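Local coordinates for long form D7clu1 salivary protein (PDB 6V4C) that binds and sequesters adenine nucleotides, most tightly ATP and ADP, and so inhibits host platelet aggregation and hemostasis during mosquito blood feeding, at residues C18-F23 with Y268-A273; K156-D161 with F180-N185; R207-V212 with M253-Y258. All coordinates share one frame; numbering follows the deposited sequence.

Contact 1 (C18-F23 with Y268-A273); sequences CMEDHF and YRLREA
Leu270 pushes its two methyl branches between Met19 and Phe23. CD2 sits over the centre of the Phe23 ring, 3.7 Å from the ring centroid and 7° off the normal. This is a CH-pi contact. A chi1 of 86° puts Phe23 CG in the crowded position between the backbone N and the carbonyl carbon. The Glu20 carbonyl oxygen lies in the ring plane, at the edge. The other branch, Leu270 CD1, meets Met19 CB at 3.5 Å. The Met19 chain bends at chi3, and its CE also touches Leu270 CD1, at 3.7 Å. Met34 of helix 27-34 adds to this apolar cluster.

Beside it, Glu20 and Arg269 cross at about a right angle. The Glu20 chain is extended, and OE2 forms a salt bridge with Arg269 NH1 at 3.5 Å. The carboxylate and guanidinium planes are 70° apart. Glu20 OE2 has a second, long and weak ion pair with Arg207.

Helix 8-22 meets the loop after helix 249-263 here, near the ADP site, to which both parts of the chain contribute residues. The chemistry is a buried apolar cluster with a loose charge pair at its side. No hydrogen bond crosses. Apolar contacts of Leu270 with Met19 and Phe23 make up most of the touching, with one long salt bridge alongside.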
loop_
_atom_site.group_PDB
_atom_site.type_symbol
_atom_site.label_atom_id
_atom_site.label_comp_id
_atom_site.label_asym_id
_atom_site.label_seq_id
_atom_site.Cartn_x
_atom_site.Cartn_y
_atom_site.Cartn_z
ATOM N N CYS A 18 -1.769 7.494 2.697
ATOM C CA CYS A 18 -1.758 8.871 3.183
ATOM C C CYS A 18 -2.967 9.643 2.674
ATOM O O CYS A 18 -3.578 10.415 3.421
ATOM C CB CYS A 18 -0.468 9.578 2.771
ATOM S SG CYS A 18 0.992 9.113 3.718
ATOM N N MET A 19 -3.329 9.446 1.402
ATOM C CA MET A 19 -4.483 10.144 0.847
ATOM C C MET A 19 -5.765 9.748 1.565
ATOM O O MET A 19 -6.605 10.603 1.867
ATOM C CB MET A 19 -4.596 9.866 -0.652
ATOM C CG MET A 19 -3.417 10.357 -1.479
ATOM S SD MET A 19 -3.773 10.276 -3.241
ATOM C CE MET A 19 -5.314 11.183 -3.261
ATOM N N GLU A 20 -5.934 8.454 1.852
ATOM C CA GLU A 20 -7.122 8.004 2.570
ATOM C C GLU A 20 -7.175 8.588 3.975
ATOM O O GLU A 20 -8.250 8.947 4.468
ATOM C CB GLU A 20 -7.153 6.477 2.634
ATOM C CG GLU A 20 -7.447 5.793 1.310
ATOM C CD GLU A 20 -7.534 4.285 1.449
ATOM O OE1 GLU A 20 -7.621 3.591 0.415
ATOM O OE2 GLU A 20 -7.512 3.793 2.597
ATOM N N ASP A 21 -6.022 8.690 4.639
ATOM C CA ASP A 21 -6.002 9.141 6.026
ATOM C C ASP A 21 -6.236 10.641 6.169
ATOM O O ASP A 21 -6.554 11.098 7.273
ATOM C CB ASP A 21 -4.674 8.761 6.686
ATOM C CG ASP A 21 -4.589 7.284 7.027
ATOM O OD1 ASP A 21 -5.603 6.571 6.872
ATOM O OD2 ASP A 21 -3.501 6.836 7.450
ATOM N N HIS A 22 -6.098 11.416 5.092
ATOM C CA HIS A 22 -6.098 12.871 5.201
ATOM C C HIS A 22 -7.062 13.603 4.276
ATOM O O HIS A 22 -7.312 14.791 4.514
ATOM C CB HIS A 22 -4.683 13.432 4.986
ATOM C CG HIS A 22 -3.749 13.170 6.127
ATOM N ND1 HIS A 22 -2.412 12.884 5.944
ATOM C CD2 HIS A 22 -3.956 13.158 7.465
ATOM C CE1 HIS A 22 -1.838 12.702 7.120
ATOM N NE2 HIS A 22 -2.752 12.865 8.058
ATOM N N PHE A 23 -7.609 12.961 3.241
ATOM C CA PHE A 23 -8.418 13.709 2.281
ATOM C C PHE A 23 -9.765 14.137 2.847
ATOM O O PHE A 23 -10.334 15.124 2.369
ATOM C CB PHE A 23 -8.561 12.947 0.958
ATOM C CG PHE A 23 -9.698 11.964 0.930
ATOM C CD1 PHE A 23 -9.760 10.921 1.838
ATOM C CD2 PHE A 23 -10.694 12.071 -0.029
ATOM C CE1 PHE A 23 -10.804 10.014 1.805
ATOM C CE2 PHE A 23 -11.737 11.165 -0.072
ATOM C CZ PHE A 23 -11.793 10.137 0.848
ATOM N N TYR A 268 -8.769 3.193 -5.188
ATOM C CA TYR A 268 -10.169 2.806 -5.357
ATOM C C TYR A 268 -11.102 3.655 -4.498
ATOM O O TYR A 268 -12.062 4.249 -5.003
ATOM C CB TYR A 268 -10.312 1.321 -5.018
ATOM C CG TYR A 268 -11.645 0.694 -5.361
ATOM C CD1 TYR A 268 -11.905 0.225 -6.642
ATOM C CD2 TYR A 268 -12.632 0.538 -4.394
ATOM C CE1 TYR A 268 -13.118 -0.364 -6.957
ATOM C CE2 TYR A 268 -13.847 -0.051 -4.699
ATOM C CZ TYR A 268 -14.083 -0.500 -5.982
ATOM O OH TYR A 268 -15.290 -1.086 -6.293
ATOM N N ARG A 269 -10.832 3.731 -3.196
ATOM C CA ARG A 269 -11.725 4.451 -2.295
ATOM C C ARG A 269 -11.657 5.964 -2.457
ATOM O O ARG A 269 -12.505 6.665 -1.894
ATOM C CB ARG A 269 -11.442 4.068 -0.844
ATOM C CG ARG A 269 -11.805 2.637 -0.510
ATOM C CD ARG A 269 -11.368 2.282 0.895
ATOM N NE ARG A 269 -12.210 2.904 1.911
ATOM C CZ ARG A 269 -11.855 3.043 3.184
ATOM N NH1 ARG A 269 -10.664 2.622 3.593
ATOM N NH2 ARG A 269 -12.685 3.616 4.046
ATOM N N LEU A 270 -10.686 6.482 -3.205
ATOM C CA LEU A 270 -10.543 7.921 -3.379
ATOM C C LEU A 270 -11.332 8.467 -4.563
ATOM O O LEU A 270 -11.473 9.688 -4.684
ATOM C CB LEU A 270 -9.064 8.294 -3.490
ATOM C CG LEU A 270 -8.240 7.865 -2.275
ATOM C CD1 LEU A 270 -6.764 7.849 -2.610
ATOM C CD2 LEU A 270 -8.519 8.780 -1.091
ATOM N N ARG A 271 -11.888 7.627 -5.381
ATOM C CA ARG A 271 -12.839 8.124 -6.364
ATOM C C ARG A 271 -14.188 8.032 -5.721
ATOM O O ARG A 271 -14.439 7.154 -5.072
ATOM C CB ARG A 271 -12.946 7.301 -7.601
ATOM C CG ARG A 271 -11.599 6.826 -8.006
ATOM C CD ARG A 271 -11.125 7.709 -9.019
ATOM N NE ARG A 271 -9.801 7.264 -8.879
ATOM C CZ ARG A 271 -9.343 6.062 -9.084
ATOM N NH1 ARG A 271 -10.084 5.062 -9.415
ATOM N NH2 ARG A 271 -8.088 5.855 -8.987
ATOM N N GLU A 272 -15.079 8.897 -6.108
ATOM C CA GLU A 272 -16.326 9.070 -5.367
ATOM C C GLU A 272 -17.293 7.913 -5.596
ATOM O O GLU A 272 -18.007 7.502 -4.671
ATOM C CB GLU A 272 -16.979 10.405 -5.725
ATOM C CG GLU A 272 -18.051 10.835 -4.744
ATOM C CD GLU A 272 -18.965 11.902 -5.308
ATOM O OE1 GLU A 272 -20.200 11.720 -5.240
ATOM O OE2 GLU A 272 -18.450 12.917 -5.823
ATOM N N ALA A 273 -17.343 7.380 -6.820
ATOM C CA ALA A 273 -18.314 6.337 -7.139
ATOM C C ALA A 273 -18.001 5.014 -6.454
ATOM O O ALA A 273 -18.909 4.196 -6.266
ATOM C CB ALA A 273 -18.410 6.124 -8.648
#

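Contact 2 (K156-D161 with F180-N185); sequences KQFYQD and FIKHSN
Phe180, whose CB touches Tyr159 OH across the contact at 3.6 Å, has a carbonyl oxygen gripped by two donors. Ser184 N gives it the helical bond. Ser184 OG adds a shorter one of 2.6 Å to Phe180 O, with the donor tilted 20° from the carbonyl plane. Ser184 OG thus donates back to its own helix.

Tyr159 OH lies in the plane of the Phe180 ring, at its edge. It is close to Phe180 N, but the angle is too poor for a hydrogen bond. Tyr159 OH is hydrogen-bonded to Asp177. Further back on the tyrosine ring, CE2 points at the face of His183, 3.7 Å from His183 CG. The pair is T-shaped, with planes at 77°. CG of His183 stands anti to the backbone N (chi1 -176°), which places this atom next to Tyr159 CE2.

Phe158 packs one residue earlier. Lys182 CB covers one face of its ring, offset toward the rim, at 3.7 Å from the centroid. This is a CH-pi contact. Gln157 CB lies over the opposite face. Phe158 CD2 reaches the helix backbone at His183 CA, 3.6 Å away.

The contact joins the end of helix 150-158 to helix 179-190, the two helices also tied by the Cys154-Cys186 disulfide. Val169 of helix 164-172 packs on Tyr159, Phe180 and His183, while helix 235-247 meets Phe180 through Arg237 and Tyr240.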
loop_
_atom_site.group_PDB
_atom_site.type_symbol
_atom_site.label_atom_id
_atom_site.label_comp_id
_atom_site.label_asym_id
_atom_site.label_seq_id
_atom_site.Cartn_x
_atom_site.Cartn_y
_atom_site.Cartn_z
ATOM N N LYS A 156 -1.221 -17.102 -8.555
ATOM C CA LYS A 156 -0.639 -17.602 -9.794
ATOM C C LYS A 156 0.767 -18.149 -9.594
ATOM O O LYS A 156 1.254 -18.904 -10.443
ATOM C CB LYS A 156 -0.626 -16.500 -10.857
ATOM C CG LYS A 156 -2.003 -16.106 -11.359
ATOM C CD LYS A 156 -1.938 -14.869 -12.239
ATOM C CE LYS A 156 -1.090 -15.106 -13.479
ATOM N NZ LYS A 156 -1.010 -13.884 -14.333
ATOM N N GLN A 157 1.429 -17.790 -8.492
ATOM C CA GLN A 157 2.781 -18.277 -8.250
ATOM C C GLN A 157 2.786 -19.672 -7.644
ATOM O O GLN A 157 3.758 -20.415 -7.821
ATOM C CB GLN A 157 3.526 -17.323 -7.317
ATOM C CG GLN A 157 3.598 -15.885 -7.799
ATOM C CD GLN A 157 4.281 -14.979 -6.792
ATOM O OE1 GLN A 157 5.292 -15.346 -6.194
ATOM N NE2 GLN A 157 3.721 -13.793 -6.588
ATOM N N PHE A 158 1.721 -20.045 -6.934
ATOM C CA PHE A 158 1.709 -21.276 -6.159
ATOM C C PHE A 158 0.648 -22.281 -6.574
ATOM O O PHE A 158 0.793 -23.464 -6.247
ATOM C CB PHE A 158 1.540 -20.967 -4.662
ATOM C CG PHE A 158 2.502 -19.932 -4.150
ATOM C CD1 PHE A 158 3.865 -20.176 -4.151
ATOM C CD2 PHE A 158 2.044 -18.717 -3.676
ATOM C CE1 PHE A 158 4.757 -19.224 -3.687
ATOM C CE2 PHE A 158 2.928 -17.762 -3.208
ATOM C CZ PHE A 158 4.286 -18.016 -3.213
ATOM N N TYR A 159 -0.399 -21.862 -7.282
ATOM C CA TYR A 159 -1.500 -22.748 -7.616
ATOM C C TYR A 159 -1.744 -22.758 -9.117
ATOM O O TYR A 159 -1.591 -21.739 -9.799
ATOM C CB TYR A 159 -2.799 -22.313 -6.929
ATOM C CG TYR A 159 -2.772 -22.412 -5.426
ATOM C CD1 TYR A 159 -2.894 -23.640 -4.790
ATOM C CD2 TYR A 159 -2.632 -21.277 -4.641
ATOM C CE1 TYR A 159 -2.874 -23.735 -3.413
ATOM C CE2 TYR A 159 -2.609 -21.361 -3.264
ATOM C CZ TYR A 159 -2.731 -22.593 -2.654
ATOM O OH TYR A 159 -2.707 -22.681 -1.281
ATOM N N GLN A 160 -2.131 -23.925 -9.623
ATOM C CA GLN A 160 -2.679 -24.016 -10.965
ATOM C C GLN A 160 -4.131 -23.567 -10.941
ATOM O O GLN A 160 -4.868 -23.857 -9.994
ATOM C CB GLN A 160 -2.613 -25.454 -11.473
ATOM C CG GLN A 160 -1.213 -25.945 -11.778
ATOM C CD GLN A 160 -1.216 -27.151 -12.696
ATOM O OE1 GLN A 160 -0.728 -28.222 -12.336
ATOM N NE2 GLN A 160 -1.770 -26.981 -13.893
ATOM N N ASP A 161 -4.535 -22.845 -11.983
ATOM C CA ASP A 161 -5.913 -22.391 -12.091
ATOM C C ASP A 161 -6.862 -23.577 -12.000
ATOM O O ASP A 161 -6.677 -24.590 -12.676
ATOM C CB ASP A 161 -6.116 -21.664 -13.421
ATOM C CG ASP A 161 -5.434 -20.311 -13.458
ATOM O OD1 ASP A 161 -4.746 -19.962 -12.475
ATOM O OD2 ASP A 161 -5.593 -19.592 -14.467
ATOM N N PHE A 180 -0.289 -23.433 0.931
ATOM C CA PHE A 180 -0.905 -22.264 1.550
ATOM C C PHE A 180 0.045 -21.523 2.480
ATOM O O PHE A 180 -0.188 -20.344 2.774
ATOM C CB PHE A 180 -2.193 -22.645 2.285
ATOM C CG PHE A 180 -3.023 -21.459 2.697
ATOM C CD1 PHE A 180 -3.800 -20.785 1.769
ATOM C CD2 PHE A 180 -3.015 -21.011 4.010
ATOM C CE1 PHE A 180 -4.562 -19.689 2.141
ATOM C CE2 PHE A 180 -3.775 -19.915 4.390
ATOM C CZ PHE A 180 -4.549 -19.253 3.454
ATOM N N ILE A 181 1.110 -22.174 2.950
ATOM C CA ILE A 181 2.101 -21.467 3.755
ATOM C C ILE A 181 2.794 -20.395 2.920
ATOM O O ILE A 181 2.949 -19.248 3.354
ATOM C CB ILE A 181 3.094 -22.458 4.390
ATOM C CG1 ILE A 181 2.369 -23.341 5.412
ATOM C CG2 ILE A 181 4.241 -21.716 5.046
ATOM C CD1 ILE A 181 3.266 -24.335 6.115
ATOM N N LYS A 182 3.198 -20.746 1.698
ATOM C CA LYS A 182 3.808 -19.759 0.811
ATOM C C LYS A 182 2.793 -18.715 0.367
ATOM O O LYS A 182 3.119 -17.526 0.268
ATOM C CB LYS A 182 4.402 -20.444 -0.419
ATOM C CG LYS A 182 5.549 -21.399 -0.153
ATOM C CD LYS A 182 6.068 -21.955 -1.474
ATOM C CE LYS A 182 6.943 -23.181 -1.283
ATOM N NZ LYS A 182 7.291 -23.790 -2.599
ATOM N N HIS A 183 1.563 -19.144 0.080
ATOM C CA HIS A 183 0.556 -18.228 -0.446
ATOM C C HIS A 183 0.142 -17.203 0.602
ATOM O O HIS A 183 0.071 -16.003 0.314
ATOM C CB HIS A 183 -0.653 -19.015 -0.956
ATOM C CG HIS A 183 -1.700 -18.163 -1.603
ATOM N ND1 HIS A 183 -2.957 -17.990 -1.064
ATOM C CD2 HIS A 183 -1.678 -17.433 -2.743
ATOM C CE1 HIS A 183 -3.664 -17.193 -1.843
ATOM N NE2 HIS A 183 -2.910 -16.839 -2.870
ATOM N N SER A 184 -0.132 -17.658 1.826
ATOM C CA SER A 184 -0.535 -16.730 2.879
ATOM C C SER A 184 0.615 -15.833 3.319
ATOM O O SER A 184 0.380 -14.703 3.758
ATOM C CB SER A 184 -1.155 -17.481 4.060
ATOM O OG SER A 184 -0.275 -18.474 4.558
ATOM N N ASN A 185 1.860 -16.304 3.208
ATOM C CA ASN A 185 2.989 -15.408 3.429
ATOM C C ASN A 185 3.008 -14.292 2.389
ATOM O O ASN A 185 3.230 -13.120 2.721
ATOM C CB ASN A 185 4.302 -16.194 3.405
ATOM C CG ASN A 185 5.519 -15.302 3.566
ATOM O OD1 ASN A 185 5.782 -14.783 4.653
ATOM N ND2 ASN A 185 6.273 -15.127 2.489
#

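Contact 3 (R207-V212 with M253-Y258)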
loop_
_atom_site.group_PDB
_atom_site.type_symbol
_atom_site.label_atom_id
_atom_site.label_comp_id
_atom_site.label_asym_id
_atom_site.label_seq_id
_atom_site.Cartn_x
_atom_site.Cartn_y
_atom_site.Cartn_z
ATOM N N ARG A 207 -7.514 -1.585 9.800
ATOM C CA ARG A 207 -7.935 -0.807 8.638
ATOM C C ARG A 207 -8.890 -1.606 7.764
ATOM O O ARG A 207 -9.879 -1.066 7.256
ATOM C CB ARG A 207 -6.717 -0.367 7.821
ATOM C CG ARG A 207 -5.833 0.656 8.507
ATOM C CD ARG A 207 -4.658 1.055 7.624
ATOM N NE ARG A 207 -5.080 1.794 6.436
ATOM C CZ ARG A 207 -5.144 3.121 6.366
ATOM N NH1 ARG A 207 -4.811 3.857 7.418
ATOM N NH2 ARG A 207 -5.538 3.712 5.245
ATOM N N GLY A 208 -8.611 -2.901 7.586
ATOM C CA GLY A 208 -9.493 -3.736 6.788
ATOM C C GLY A 208 -10.874 -3.882 7.395
ATOM O O GLY A 208 -11.875 -3.928 6.673
ATOM N N LEU A 209 -10.953 -3.960 8.727
ATOM C CA LEU A 209 -12.247 -4.070 9.396
ATOM C C LEU A 209 -13.040 -2.775 9.280
ATOM O O LEU A 209 -14.247 -2.792 9.004
ATOM C CB LEU A 209 -12.043 -4.428 10.868
ATOM C CG LEU A 209 -11.741 -5.886 11.214
ATOM C CD1 LEU A 209 -11.184 -5.967 12.624
ATOM C CD2 LEU A 209 -12.999 -6.723 11.089
ATOM N N HIS A 210 -12.381 -1.638 9.507
ATOM C CA HIS A 210 -13.074 -0.359 9.416
ATOM C C HIS A 210 -13.493 -0.046 7.984
ATOM O O HIS A 210 -14.483 0.663 7.771
ATOM C CB HIS A 210 -12.199 0.748 10.009
ATOM C CG HIS A 210 -11.758 0.477 11.416
ATOM N ND1 HIS A 210 -10.668 1.094 11.986
ATOM C CD2 HIS A 210 -12.261 -0.352 12.362
ATOM C CE1 HIS A 210 -10.515 0.656 13.225
ATOM N NE2 HIS A 210 -11.471 -0.218 13.478
ATOM N N ALA A 211 -12.771 -0.581 6.993
ATOM C CA ALA A 211 -13.138 -0.349 5.598
ATOM C C ALA A 211 -14.498 -0.950 5.261
ATOM O O ALA A 211 -15.226 -0.402 4.425
ATOM C CB ALA A 211 -12.057 -0.898 4.666
ATOM N N VAL A 212 -14.855 -2.066 5.888
ATOM C CA VAL A 212 -16.162 -2.681 5.690
ATOM C C VAL A 212 -17.166 -2.243 6.759
ATOM O O VAL A 212 -18.176 -2.915 6.969
ATOM C CB VAL A 212 -16.080 -4.210 5.562
ATOM C CG1 VAL A 212 -15.223 -4.590 4.372
ATOM C CG2 VAL A 212 -15.532 -4.829 6.845
ATOM N N MET A 253 -13.764 -13.136 5.723
ATOM C CA MET A 253 -13.856 -13.093 4.268
ATOM C C MET A 253 -14.466 -11.788 3.776
ATOM O O MET A 253 -14.089 -11.294 2.708
ATOM C CB MET A 253 -14.652 -14.289 3.741
ATOM C CG MET A 253 -13.929 -15.602 3.918
ATOM S SD MET A 253 -12.186 -15.447 3.486
ATOM C CE MET A 253 -12.288 -15.174 1.715
ATOM N N LYS A 254 -15.410 -11.224 4.529
ATOM C CA LYS A 254 -15.932 -9.906 4.189
ATOM C C LYS A 254 -14.816 -8.867 4.165
ATOM O O LYS A 254 -14.769 -8.014 3.270
ATOM C CB LYS A 254 -17.019 -9.511 5.188
ATOM C CG LYS A 254 -17.674 -8.170 4.905
ATOM C CD LYS A 254 -18.675 -7.817 5.995
ATOM C CE LYS A 254 -19.277 -6.439 5.774
ATOM N NZ LYS A 254 -20.274 -6.098 6.830
ATOM N N VAL A 255 -13.901 -8.931 5.137
ATOM C CA VAL A 255 -12.754 -8.025 5.152
ATOM C C VAL A 255 -11.836 -8.310 3.973
ATOM O O VAL A 255 -11.437 -7.399 3.238
ATOM C CB VAL A 255 -12.000 -8.135 6.490
ATOM C CG1 VAL A 255 -10.669 -7.399 6.407
ATOM C CG2 VAL A 255 -12.844 -7.587 7.624
ATOM N N LEU A 256 -11.486 -9.583 3.775
ATOM C CA LEU A 256 -10.515 -9.943 2.749
ATOM C C LEU A 256 -11.040 -9.660 1.347
ATOM O O LEU A 256 -10.287 -9.196 0.485
ATOM C CB LEU A 256 -10.124 -11.412 2.891
ATOM C CG LEU A 256 -8.630 -11.651 3.082
ATOM C CD1 LEU A 256 -8.143 -10.974 4.350
ATOM C CD2 LEU A 256 -8.333 -13.135 3.109
ATOM N N ASP A 257 -12.321 -9.950 1.092
ATOM C CA ASP A 257 -12.884 -9.684 -0.230
ATOM C C ASP A 257 -12.746 -8.214 -0.601
ATOM O O ASP A 257 -12.402 -7.883 -1.739
ATOM C CB ASP A 257 -14.354 -10.101 -0.286
ATOM C CG ASP A 257 -14.540 -11.604 -0.316
ATOM O OD1 ASP A 257 -13.605 -12.322 -0.727
ATOM O OD2 ASP A 257 -15.632 -12.068 0.071
ATOM N N TYR A 258 -13.009 -7.316 0.350
ATOM C CA TYR A 258 -12.922 -5.891 0.051
ATOM C C TYR A 258 -11.473 -5.449 -0.111
ATOM O O TYR A 258 -11.163 -4.642 -0.995
ATOM C CB TYR A 258 -13.635 -5.089 1.134
ATOM C CG TYR A 258 -13.907 -3.654 0.764
ATOM C CD1 TYR A 258 -14.340 -3.312 -0.513
ATOM C CD2 TYR A 258 -13.751 -2.639 1.696
ATOM C CE1 TYR A 258 -14.595 -1.997 -0.850
ATOM C CE2 TYR A 258 -14.007 -1.323 1.371
ATOM C CZ TYR A 258 -14.429 -1.006 0.098
ATOM O OH TYR A 258 -14.681 0.307 -0.221
HETATM O O HOH W 1 -11.497 -4.583 4.018
#
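Val212 and Val255 meet methyl to methyl, CG2 to CG2, at 3.9 Å, their side chains crossing at about a right angle. The other Val212 branch, CG1, lies 3.6 Å from Tyr258 CD2 and also touches the carbonyl oxygen of Lys254. CG1 is anti to the carbonyl carbon of Val212 (chi1 -61°), which places it alongside the tyrosine. The Val212 and Tyr258 side chains run past each other in opposite directions. Ala211 meets the same ring through two atoms. Its CB is 3.8 Å from Tyr258 CD2, and its carbonyl oxygen is near CE2.

The same Val255 methyl, CG2, also touches Leu209 CD2 at 3.6 Å. CG1 rests on the backbone of Gly208, 3.7 Å from its carbonyl carbon. Gly208 has no side chain, and its CA comes close to Val255 CA. The extended Lys254 chain passes at the border of the contact, where CE touches Val212 CB.

One water joins the two backbones at this close point. It donates to Gly208 O at 2.8 Å and to Val255 O at 2.9 Å.

Further out, the axes of segments 207-211 and 253-258 approach to 8.7 Å and cross at 92°. Tyr277 meets the Tyr258 ring edge-to-face and also touches Val212 and Lys254. Met282 of helix 279-292 packs on Tyr258 too.

The contact joins helix 202-211 to helix 249-263, well away from the ADP. Apolar groups carry it, and no direct hydrogen bond crosses. The water donates to both carbonyl oxygens, which as two acceptors cannot bond each other directly. It adds a polar link to a mainly apolar crossing.

How the contacts relate
Contact 1 closes a long loop of chain, and contacts 2 and 3 follow in series within it. Contacts 1 and 3 are neighbours, with centres about 16 Å apart. They touch through a salt bridge from Asp21 to Arg207 and through packing of Arg269 on Tyr258 and Ala211. Helix 249-263 carries half of contact 3 and leads into the loop of contact 1. The centre of contact 2 is about 30 Å from that of contact 1, across the centre of the chain, and about 21 Å from that of contact 3. Contact 1 therefore joins the two halves of this all-helical protein near the ADP, while contacts 2 and 3 pack helices within the second half.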